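Local coordinates for immunomodulatory active chitinase (Trichuris suis, PDB 6G9C), which probably hydrolyses chitin as a family 18 glycoside hydrolase and displays immunomodulatory properties in inflammatory lung disease, at residues Gly276-Ala284 with Pro292-Thr300; Arg46-Tyr57 with Leu370-Phe379. All blocks are in the same frame, centred on the assembly; numbering follows the deposited sequence.

Contact 1 (Gly276-Ala284 with Pro292-Thr300); sequences GRGWTLSDA and PAQGSSTAT. With EDO (1,2-ethanediol), chain D.
T280 is gripped three times by the returning chain. Its N-H bonds to G295 O at 2.8 Å, while its own carbonyl O accepts from Q294 N at 2.9 Å. The hydroxyl makes the third bond: with OG1 set beside the backbone N (chi1 -61°), it donates to S296 O at 2.7 Å, which leaves CG2 resting obliquely on the aliphatic part of Q294. S297 N to G278 O and S282 N to P292 O, both 3.1 Å, close the two ends, and a water also joins P292 O to D283 N. On the W279 side of the strand, the A293 methyl CB presses on ring atom CD1 at 3.4 Å. That indole is held from outside the pair by E227 O, which accepts from NE1. Q340 NE2 bonds to T280 OG1, and the backbone of strand 340-343 pairs with R277 and W279 through S343 and W341. Farther along, R277 NE forms a salt bridge with D221, and NH2 makes a weak bond to an ethanediol. The returning chain pairs antiparallel with the end of the extended seventh barrel strand and turns a corner at Q294-G295, at the start of the alpha+beta insertion of chitotriosidase-like family 18 enzymes.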
loop_
_atom_site.group_PDB
_atom_site.type_symbol
_atom_site.label_atom_id
_atom_site.label_comp_id
_atom_site.label_asym_id
_atom_site.label_seq_id
_atom_site.Cartn_x
_atom_site.Cartn_y
_atom_site.Cartn_z
ATOM N N GLY A 276 -14.154 25.618 -16.031
ATOM C CA GLY A 276 -14.219 26.943 -16.604
ATOM C C GLY A 276 -14.954 27.887 -15.665
ATOM O O GLY A 276 -15.503 27.475 -14.637
ATOM N N ARG A 277 -14.958 29.167 -16.042
ATOM C CA ARG A 277 -15.639 30.207 -15.278
ATOM C C ARG A 277 -16.598 30.943 -16.190
ATOM O O ARG A 277 -16.350 31.079 -17.393
ATOM C CB ARG A 277 -14.666 31.207 -14.655
ATOM C CG ARG A 277 -13.746 30.568 -13.635
ATOM C CD ARG A 277 -13.041 31.577 -12.735
ATOM N NE ARG A 277 -12.393 30.841 -11.651
ATOM C CZ ARG A 277 -13.000 30.464 -10.533
ATOM N NH1 ARG A 277 -14.263 30.810 -10.308
ATOM N NH2 ARG A 277 -12.330 29.760 -9.628
ATOM N N GLY A 278 -17.688 31.426 -15.610
ATOM C CA GLY A 278 -18.823 31.855 -16.401
ATOM C C GLY A 278 -19.464 33.128 -15.897
ATOM O O GLY A 278 -19.390 33.470 -14.713
ATOM N N TRP A 279 -20.134 33.804 -16.823
ATOM C CA TRP A 279 -20.891 35.025 -16.594
ATOM C C TRP A 279 -22.289 34.898 -17.195
ATOM O O TRP A 279 -22.532 34.089 -18.096
ATOM C CB TRP A 279 -20.220 36.232 -17.249
ATOM C CG TRP A 279 -18.896 36.666 -16.667
ATOM C CD1 TRP A 279 -18.673 37.725 -15.826
ATOM C CD2 TRP A 279 -17.610 36.094 -16.942
ATOM N NE1 TRP A 279 -17.328 37.830 -15.544
ATOM C CE2 TRP A 279 -16.656 36.844 -16.222
ATOM C CE3 TRP A 279 -17.175 35.019 -17.726
ATOM C CZ2 TRP A 279 -15.297 36.549 -16.258
ATOM C CZ3 TRP A 279 -15.823 34.730 -17.760
ATOM C CH2 TRP A 279 -14.902 35.491 -17.019
ATOM N N THR A 280 -23.202 35.749 -16.718
ATOM C CA THR A 280 -24.441 36.045 -17.430
ATOM C C THR A 280 -24.234 37.371 -18.150
ATOM O O THR A 280 -23.920 38.384 -17.513
ATOM C CB THR A 280 -25.636 36.120 -16.477
ATOM O OG1 THR A 280 -25.806 34.853 -15.827
ATOM C CG2 THR A 280 -26.906 36.489 -17.223
ATOM N N LEU A 281 -24.367 37.354 -19.471
ATOM C CA LEU A 281 -24.106 38.542 -20.269
ATOM C C LEU A 281 -25.165 39.608 -20.020
ATOM O O LEU A 281 -26.346 39.300 -19.826
ATOM C CB LEU A 281 -24.087 38.183 -21.754
ATOM C CG LEU A 281 -23.005 37.194 -22.192
ATOM C CD1 LEU A 281 -23.293 36.706 -23.595
ATOM C CD2 LEU A 281 -21.644 37.866 -22.126
ATOM N N SER A 282 -24.736 40.873 -20.036
ATOM C CA SER A 282 -25.698 41.970 -20.015
ATOM C C SER A 282 -26.497 42.026 -21.304
ATOM O O SER A 282 -27.665 42.427 -21.293
ATOM C CB SER A 282 -24.984 43.302 -19.808
ATOM O OG SER A 282 -24.205 43.272 -18.635
ATOM N N ASP A 283 -25.880 41.639 -22.416
ATOM C CA ASP A 283 -26.464 41.770 -23.746
ATOM C C ASP A 283 -26.147 40.494 -24.511
ATOM O O ASP A 283 -24.984 40.240 -24.841
ATOM C CB ASP A 283 -25.904 43.000 -24.464
ATOM C CG ASP A 283 -26.612 43.296 -25.766
ATOM O OD1 ASP A 283 -27.046 42.346 -26.456
ATOM O OD2 ASP A 283 -26.722 44.489 -26.115
ATOM N N ALA A 284 -27.181 39.705 -24.816
ATOM C CA ALA A 284 -26.971 38.422 -25.478
ATOM C C ALA A 284 -26.393 38.571 -26.880
ATOM O O ALA A 284 -25.866 37.595 -27.425
ATOM C CB ALA A 284 -28.285 37.646 -25.540
ATOM N N PRO A 292 -19.790 43.033 -21.755
ATOM C CA PRO A 292 -20.301 43.368 -20.420
ATOM C C PRO A 292 -21.101 42.212 -19.841
ATOM O O PRO A 292 -21.783 41.476 -20.561
ATOM C CB PRO A 292 -21.185 44.598 -20.671
ATOM C CG PRO A 292 -21.575 44.500 -22.104
ATOM C CD PRO A 292 -20.395 43.859 -22.809
ATOM N N ALA A 293 -21.003 42.055 -18.524
ATOM C CA ALA A 293 -21.720 41.018 -17.803
ATOM C C ALA A 293 -22.505 41.645 -16.665
ATOM O O ALA A 293 -22.115 42.679 -16.116
ATOM C CB ALA A 293 -20.778 39.968 -17.240
ATOM N N GLN A 294 -23.618 41.009 -16.314
ATOM C CA GLN A 294 -24.452 41.474 -15.217
ATOM C C GLN A 294 -24.312 40.619 -13.967
ATOM O O GLN A 294 -24.882 40.960 -12.930
ATOM C CB GLN A 294 -25.919 41.521 -15.650
ATOM C CG GLN A 294 -26.528 40.177 -16.001
ATOM C CD GLN A 294 -28.013 40.290 -16.305
ATOM O OE1 GLN A 294 -28.408 40.627 -17.423
ATOM N NE2 GLN A 294 -28.842 40.025 -15.303
ATOM N N GLY A 295 -23.573 39.519 -14.043
ATOM C CA GLY A 295 -23.349 38.678 -12.888
ATOM C C GLY A 295 -22.724 37.363 -13.311
ATOM O O GLY A 295 -22.303 37.194 -14.456
ATOM N N SER A 296 -22.673 36.437 -12.360
ATOM C CA SER A 296 -22.103 35.124 -12.616
ATOM C C SER A 296 -23.028 34.301 -13.508
ATOM O O SER A 296 -24.221 34.584 -13.635
ATOM C CB SER A 296 -21.891 34.390 -11.304
ATOM O OG SER A 296 -23.127 34.328 -10.618
ATOM N N SER A 297 -22.463 33.258 -14.122
ATOM C CA SER A 297 -23.285 32.294 -14.840
ATOM C C SER A 297 -24.155 31.512 -13.865
ATOM O O SER A 297 -23.778 31.279 -12.715
ATOM C CB SER A 297 -22.410 31.316 -15.620
ATOM O OG SER A 297 -21.457 30.742 -14.744
ATOM N N THR A 298 -25.327 31.094 -14.349
ATOM C CA THR A 298 -26.229 30.266 -13.560
ATOM C C THR A 298 -25.532 28.978 -13.131
ATOM O O THR A 298 -24.768 28.387 -13.898
ATOM C CB THR A 298 -27.473 29.926 -14.384
ATOM O OG1 THR A 298 -28.032 31.126 -14.934
ATOM C CG2 THR A 298 -28.520 29.244 -13.520
ATOM N N ALA A 299 -25.803 28.539 -11.899
ATOM C CA ALA A 299 -25.209 27.300 -11.406
ATOM C C ALA A 299 -25.541 26.142 -12.341
ATOM O O ALA A 299 -26.641 26.070 -12.898
ATOM C CB ALA A 299 -25.708 26.997 -9.989
ATOM N N THR A 300 -24.584 25.235 -12.523
ATOM C CA THR A 300 -24.760 24.126 -13.455
ATOM C C THR A 300 -25.261 22.875 -12.729
ATOM O O THR A 300 -25.289 22.806 -11.498
ATOM C CB THR A 300 -23.456 23.839 -14.213
ATOM O OG1 THR A 300 -22.380 23.651 -13.290
ATOM C CG2 THR A 300 -23.104 25.012 -15.120
HETATM C C1 EDO D . -8.565 26.044 -7.639
HETATM O O1 EDO D . -7.869 26.904 -6.743
HETATM C C2 EDO D . -9.279 26.861 -8.713
HETATM O O2 EDO D . -10.077 27.882 -8.107
HETATM O O HOH W 1 -23.037 41.419 -23.020
#

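Contact 2 (Arg46-Tyr57 with Leu370-Phe379); sequences RPGNGKYNPEHY and LDYDDFLGSF. With EDO (1,2-ethanediol), chain C.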
loop_
_atom_site.group_PDB
_atom_site.type_symbol
_atom_site.label_atom_id
_atom_site.label_comp_id
_atom_site.label_asym_id
_atom_site.label_seq_id
_atom_site.Cartn_x
_atom_site.Cartn_y
_atom_site.Cartn_z
ATOM N N ARG A 46 -21.328 15.040 -5.738
ATOM C CA ARG A 46 -21.989 15.373 -6.990
ATOM C C ARG A 46 -22.934 14.250 -7.416
ATOM O O ARG A 46 -22.679 13.076 -7.138
ATOM C CB ARG A 46 -20.967 15.617 -8.086
ATOM C CG ARG A 46 -19.871 16.524 -7.636
ATOM C CD ARG A 46 -19.482 17.504 -8.698
ATOM N NE ARG A 46 -18.689 18.560 -8.087
ATOM C CZ ARG A 46 -17.372 18.678 -8.204
ATOM N NH1 ARG A 46 -16.680 17.823 -8.939
ATOM N NH2 ARG A 46 -16.754 19.676 -7.592
ATOM N N PRO A 47 -24.030 14.591 -8.089
ATOM C CA PRO A 47 -25.031 13.581 -8.452
ATOM C C PRO A 47 -24.639 12.792 -9.693
ATOM O O PRO A 47 -23.799 13.212 -10.491
ATOM C CB PRO A 47 -26.284 14.421 -8.719
ATOM C CG PRO A 47 -25.719 15.709 -9.257
ATOM C CD PRO A 47 -24.432 15.946 -8.509
ATOM N N GLY A 48 -25.280 11.625 -9.832
ATOM C CA GLY A 48 -25.249 10.861 -11.077
ATOM C C GLY A 48 -23.841 10.589 -11.567
ATOM O O GLY A 48 -22.961 10.177 -10.803
ATOM N N ASN A 49 -23.608 10.848 -12.857
ATOM C CA ASN A 49 -22.326 10.560 -13.489
ATOM C C ASN A 49 -21.265 11.606 -13.180
ATOM O O ASN A 49 -20.129 11.472 -13.652
ATOM C CB ASN A 49 -22.503 10.415 -15.009
ATOM C CG ASN A 49 -23.286 9.167 -15.391
ATOM O OD1 ASN A 49 -23.354 8.202 -14.627
ATOM N ND2 ASN A 49 -23.888 9.181 -16.583
ATOM N N GLY A 50 -21.606 12.637 -12.398
ATOM C CA GLY A 50 -20.604 13.540 -11.860
ATOM C C GLY A 50 -19.975 13.077 -10.567
ATOM O O GLY A 50 -18.944 13.627 -10.159
ATOM N N LYS A 51 -20.575 12.095 -9.891
ATOM C CA LYS A 51 -19.982 11.624 -8.643
ATOM C C LYS A 51 -18.627 10.975 -8.906
ATOM O O LYS A 51 -18.521 10.054 -9.722
ATOM C CB LYS A 51 -20.907 10.637 -7.947
ATOM C CG LYS A 51 -20.357 10.131 -6.613
ATOM C CD LYS A 51 -21.053 8.845 -6.197
ATOM C CE LYS A 51 -20.526 8.320 -4.868
ATOM N NZ LYS A 51 -21.084 9.087 -3.725
ATOM N N TYR A 52 -17.591 11.451 -8.207
ATOM C CA TYR A 52 -16.228 10.969 -8.406
ATOM C C TYR A 52 -15.794 10.169 -7.187
ATOM O O TYR A 52 -15.785 10.690 -6.064
ATOM C CB TYR A 52 -15.253 12.119 -8.669
ATOM C CG TYR A 52 -13.885 11.647 -9.133
ATOM C CD1 TYR A 52 -12.906 11.238 -8.211
ATOM C CD2 TYR A 52 -13.574 11.598 -10.489
ATOM C CE1 TYR A 52 -11.660 10.793 -8.648
ATOM C CE2 TYR A 52 -12.343 11.155 -10.931
ATOM C CZ TYR A 52 -11.390 10.756 -10.013
ATOM O OH TYR A 52 -10.172 10.330 -10.483
ATOM N N ASN A 53 -15.419 8.907 -7.420
ATOM C CA ASN A 53 -14.882 7.978 -6.440
ATOM C C ASN A 53 -13.406 7.714 -6.706
ATOM O O ASN A 53 -12.957 7.802 -7.855
ATOM C CB ASN A 53 -15.632 6.640 -6.473
ATOM C CG ASN A 53 -17.116 6.802 -6.250
ATOM O OD1 ASN A 53 -17.541 7.612 -5.421
ATOM N ND2 ASN A 53 -17.917 6.040 -6.993
ATOM N N PRO A 54 -12.631 7.379 -5.669
ATOM C CA PRO A 54 -11.205 7.072 -5.881
ATOM C C PRO A 54 -10.957 5.991 -6.921
ATOM O O PRO A 54 -9.970 6.075 -7.665
ATOM C CB PRO A 54 -10.741 6.617 -4.487
ATOM C CG PRO A 54 -11.650 7.338 -3.544
ATOM C CD PRO A 54 -12.999 7.332 -4.243
ATOM N N GLU A 55 -11.842 4.994 -7.027
ATOM C CA GLU A 55 -11.640 3.944 -8.014
ATOM C C GLU A 55 -11.861 4.435 -9.436
ATOM O O GLU A 55 -11.600 3.681 -10.380
ATOM C CB GLU A 55 -12.559 2.756 -7.717
ATOM C CG GLU A 55 -14.037 3.103 -7.644
ATOM C CD GLU A 55 -14.488 3.486 -6.240
ATOM O OE1 GLU A 55 -13.623 3.835 -5.400
ATOM O OE2 GLU A 55 -15.714 3.429 -5.980
ATOM N N HIS A 56 -12.355 5.662 -9.612
ATOM C CA HIS A 56 -12.451 6.248 -10.941
ATOM C C HIS A 56 -11.104 6.715 -11.475
ATOM O O HIS A 56 -11.007 7.011 -12.674
ATOM C CB HIS A 56 -13.451 7.412 -10.935
ATOM C CG HIS A 56 -14.880 6.976 -10.832
ATOM N ND1 HIS A 56 -15.806 7.624 -10.043
ATOM C CD2 HIS A 56 -15.541 5.945 -11.417
ATOM C CE1 HIS A 56 -16.977 7.020 -10.153
ATOM N NE2 HIS A 56 -16.842 5.993 -10.975
ATOM N N TYR A 57 -10.077 6.802 -10.624
ATOM C CA TYR A 57 -8.740 7.143 -11.094
ATOM C C TYR A 57 -8.269 6.089 -12.093
ATOM O O TYR A 57 -8.648 4.918 -12.016
ATOM C CB TYR A 57 -7.749 7.241 -9.918
ATOM C CG TYR A 57 -6.321 7.494 -10.367
ATOM C CD1 TYR A 57 -5.922 8.764 -10.777
ATOM C CD2 TYR A 57 -5.390 6.453 -10.431
ATOM C CE1 TYR A 57 -4.632 9.005 -11.215
ATOM C CE2 TYR A 57 -4.084 6.688 -10.862
ATOM C CZ TYR A 57 -3.724 7.956 -11.268
ATOM O OH TYR A 57 -2.444 8.204 -11.715
ATOM N N LEU A 370 -9.128 16.196 -11.021
ATOM C CA LEU A 370 -9.495 14.944 -11.676
ATOM C C LEU A 370 -10.988 14.879 -11.963
ATOM O O LEU A 370 -11.405 14.283 -12.964
ATOM C CB LEU A 370 -9.103 13.757 -10.795
ATOM C CG LEU A 370 -7.632 13.378 -10.680
ATOM C CD1 LEU A 370 -7.421 12.581 -9.391
ATOM C CD2 LEU A 370 -7.177 12.578 -11.912
ATOM N N ASP A 371 -11.811 15.459 -11.092
ATOM C CA ASP A 371 -13.248 15.233 -11.146
ATOM C C ASP A 371 -13.973 16.207 -12.064
ATOM O O ASP A 371 -15.193 16.100 -12.201
ATOM C CB ASP A 371 -13.851 15.305 -9.742
ATOM C CG ASP A 371 -13.381 16.533 -8.972
ATOM O OD1 ASP A 371 -13.969 17.621 -9.173
ATOM O OD2 ASP A 371 -12.420 16.401 -8.182
ATOM N N TYR A 372 -13.260 17.136 -12.701
ATOM C CA TYR A 372 -13.904 18.016 -13.674
ATOM C C TYR A 372 -13.748 17.542 -15.112
ATOM O O TYR A 372 -14.464 18.029 -15.995
ATOM C CB TYR A 372 -13.342 19.429 -13.569
ATOM C CG TYR A 372 -13.643 20.167 -12.292
ATOM C CD1 TYR A 372 -14.827 19.965 -11.586
ATOM C CD2 TYR A 372 -12.730 21.092 -11.799
ATOM C CE1 TYR A 372 -15.088 20.695 -10.405
ATOM C CE2 TYR A 372 -12.972 21.798 -10.646
ATOM C CZ TYR A 372 -14.148 21.608 -9.957
ATOM O OH TYR A 372 -14.345 22.348 -8.806
ATOM N N ASP A 373 -12.821 16.621 -15.367
ATOM C CA ASP A 373 -12.663 16.025 -16.680
ATOM C C ASP A 373 -13.834 15.079 -16.950
ATOM O O ASP A 373 -14.602 14.719 -16.051
ATOM C CB ASP A 373 -11.335 15.270 -16.736
ATOM C CG ASP A 373 -10.790 15.069 -18.144
ATOM O OD1 ASP A 373 -11.454 15.375 -19.163
ATOM O OD2 ASP A 373 -9.647 14.563 -18.219
ATOM N N ASP A 374 -13.958 14.653 -18.199
ATOM C CA ASP A 374 -14.924 13.606 -18.557
ATOM C C ASP A 374 -14.345 12.262 -18.110
ATOM O O ASP A 374 -13.846 11.467 -18.902
ATOM C CB ASP A 374 -15.213 13.645 -20.057
ATOM C CG ASP A 374 -16.474 12.854 -20.462
ATOM O OD1 ASP A 374 -17.375 12.623 -19.621
ATOM O OD2 ASP A 374 -16.568 12.478 -21.655
ATOM N N PHE A 375 -14.378 12.029 -16.792
ATOM C CA PHE A 375 -13.643 10.889 -16.244
ATOM C C PHE A 375 -14.329 9.551 -16.501
ATOM O O PHE A 375 -13.665 8.510 -16.430
ATOM C CB PHE A 375 -13.385 11.073 -14.739
ATOM C CG PHE A 375 -14.627 11.254 -13.922
ATOM C CD1 PHE A 375 -15.150 12.523 -13.717
ATOM C CD2 PHE A 375 -15.262 10.160 -13.343
ATOM C CE1 PHE A 375 -16.293 12.708 -12.959
ATOM C CE2 PHE A 375 -16.409 10.331 -12.579
ATOM C CZ PHE A 375 -16.924 11.615 -12.388
ATOM N N LEU A 376 -15.628 9.542 -16.801
ATOM C CA LEU A 376 -16.278 8.310 -17.242
ATOM C C LEU A 376 -16.313 8.177 -18.754
ATOM O O LEU A 376 -16.723 7.126 -19.256
ATOM C CB LEU A 376 -17.717 8.220 -16.715
ATOM C CG LEU A 376 -17.962 8.284 -15.202
ATOM C CD1 LEU A 376 -19.459 8.109 -14.922
ATOM C CD2 LEU A 376 -17.130 7.257 -14.431
ATOM N N GLY A 377 -15.899 9.207 -19.489
ATOM C CA GLY A 377 -16.115 9.215 -20.929
ATOM C C GLY A 377 -17.570 9.207 -21.350
ATOM O O GLY A 377 -17.883 8.773 -22.464
ATOM N N SER A 378 -18.478 9.677 -20.492
ATOM C CA SER A 378 -19.915 9.547 -20.738
ATOM C C SER A 378 -20.586 10.842 -21.180
ATOM O O SER A 378 -21.749 10.799 -21.608
ATOM C CB SER A 378 -20.624 9.037 -19.475
ATOM O OG SER A 378 -20.637 10.050 -18.472
ATOM N N PHE A 379 -19.903 11.982 -21.077
ATOM C CA PHE A 379 -20.507 13.263 -21.414
ATOM C C PHE A 379 -20.108 13.792 -22.785
ATOM O O PHE A 379 -20.907 14.487 -23.413
ATOM C CB PHE A 379 -20.142 14.317 -20.363
ATOM C CG PHE A 379 -20.866 14.155 -19.055
ATOM C CD1 PHE A 379 -22.132 14.703 -18.877
ATOM C CD2 PHE A 379 -20.275 13.472 -17.995
ATOM C CE1 PHE A 379 -22.804 14.570 -17.669
ATOM C CE2 PHE A 379 -20.936 13.341 -16.776
ATOM C CZ PHE A 379 -22.206 13.885 -16.617
HETATM C C1 EDO C . -12.723 25.517 -9.234
HETATM O O1 EDO C . -12.653 24.390 -8.358
HETATM C C2 EDO C . -14.190 25.912 -9.271
HETATM O O2 EDO C . -14.644 26.354 -7.986
HETATM O O HOH W 2 -14.008 19.477 -7.232
HETATM O O HOH W 3 -17.554 15.797 -10.895
HETATM O O HOH W 4 -23.492 11.177 -18.453
HETATM O O HOH W 5 -12.947 6.612 -14.552
#
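Y52 drives the edge of its ring into the face of F375, with CD2 over the centre of the phenyl group, the centroids 4.8 Å apart and the planes at 71°. F375 CG sits between backbone N and carbonyl carbon (chi1 58°), which brings the ring against the carbonyls of N49, G50 and K51, its CZ 3.4 Å from N49 O. H56 completes the aromatic cluster at an oblique tilt; L376 CD2 lies over the imidazole face, 4.0 Å from the ring centroid, and N53 N donates to H56 ND1 at 2.9 Å. The Y52 stem packs on D371 CB, while its OH rests on L370 CB and CD1 and bonds to Y388.

Beyond this dense centre the contact turns watery. On the exposed flank N49 ND2 and S378 OG, 3.9 Å apart, are bridged by a water, with L376 CD1 and the F379 rim against N49 CB. On the buried flank R46 NH1 makes a salt bridge to D371 OD1 (2.7 Å, 164° at the hydrogen); the oxygen lies in the guanidinium plane, whereas NH1 comes from above the carboxylate plane. One water links R46 NH2 to the same oxygen; another ties NH1 to G50 O and D371 O. With T40 OG1 on D371 OD2, the carboxylate is fixed at both oxygens; the buried opposite charges probably compensate each other, and the second water supplies hydrogens to both carbonyls.

In the fold
The two contacts lie about 25 Å apart between centres, with nearest atoms about 6 Å apart and no direct touch. Along the chain, 46-57 comes first, both halves of contact 1 follow, and 370-379 comes last. Contact 2 joins the loops after strands 34-40 and 364-368, the neighbouring parallel strands where the TIM barrel closes on itself. Contact 1 pairs the end of strand 268-281 with the loop that follows it; that strand also pairs with 364-368, 308-310 and 340-343. Strand 364-368 is their common neighbour, since it leads into 370-379. Contact 2 thus bridges the loops beyond the barrel seam, and contact 1 begins the insertion, which in related chitinases walls the substrate cleft.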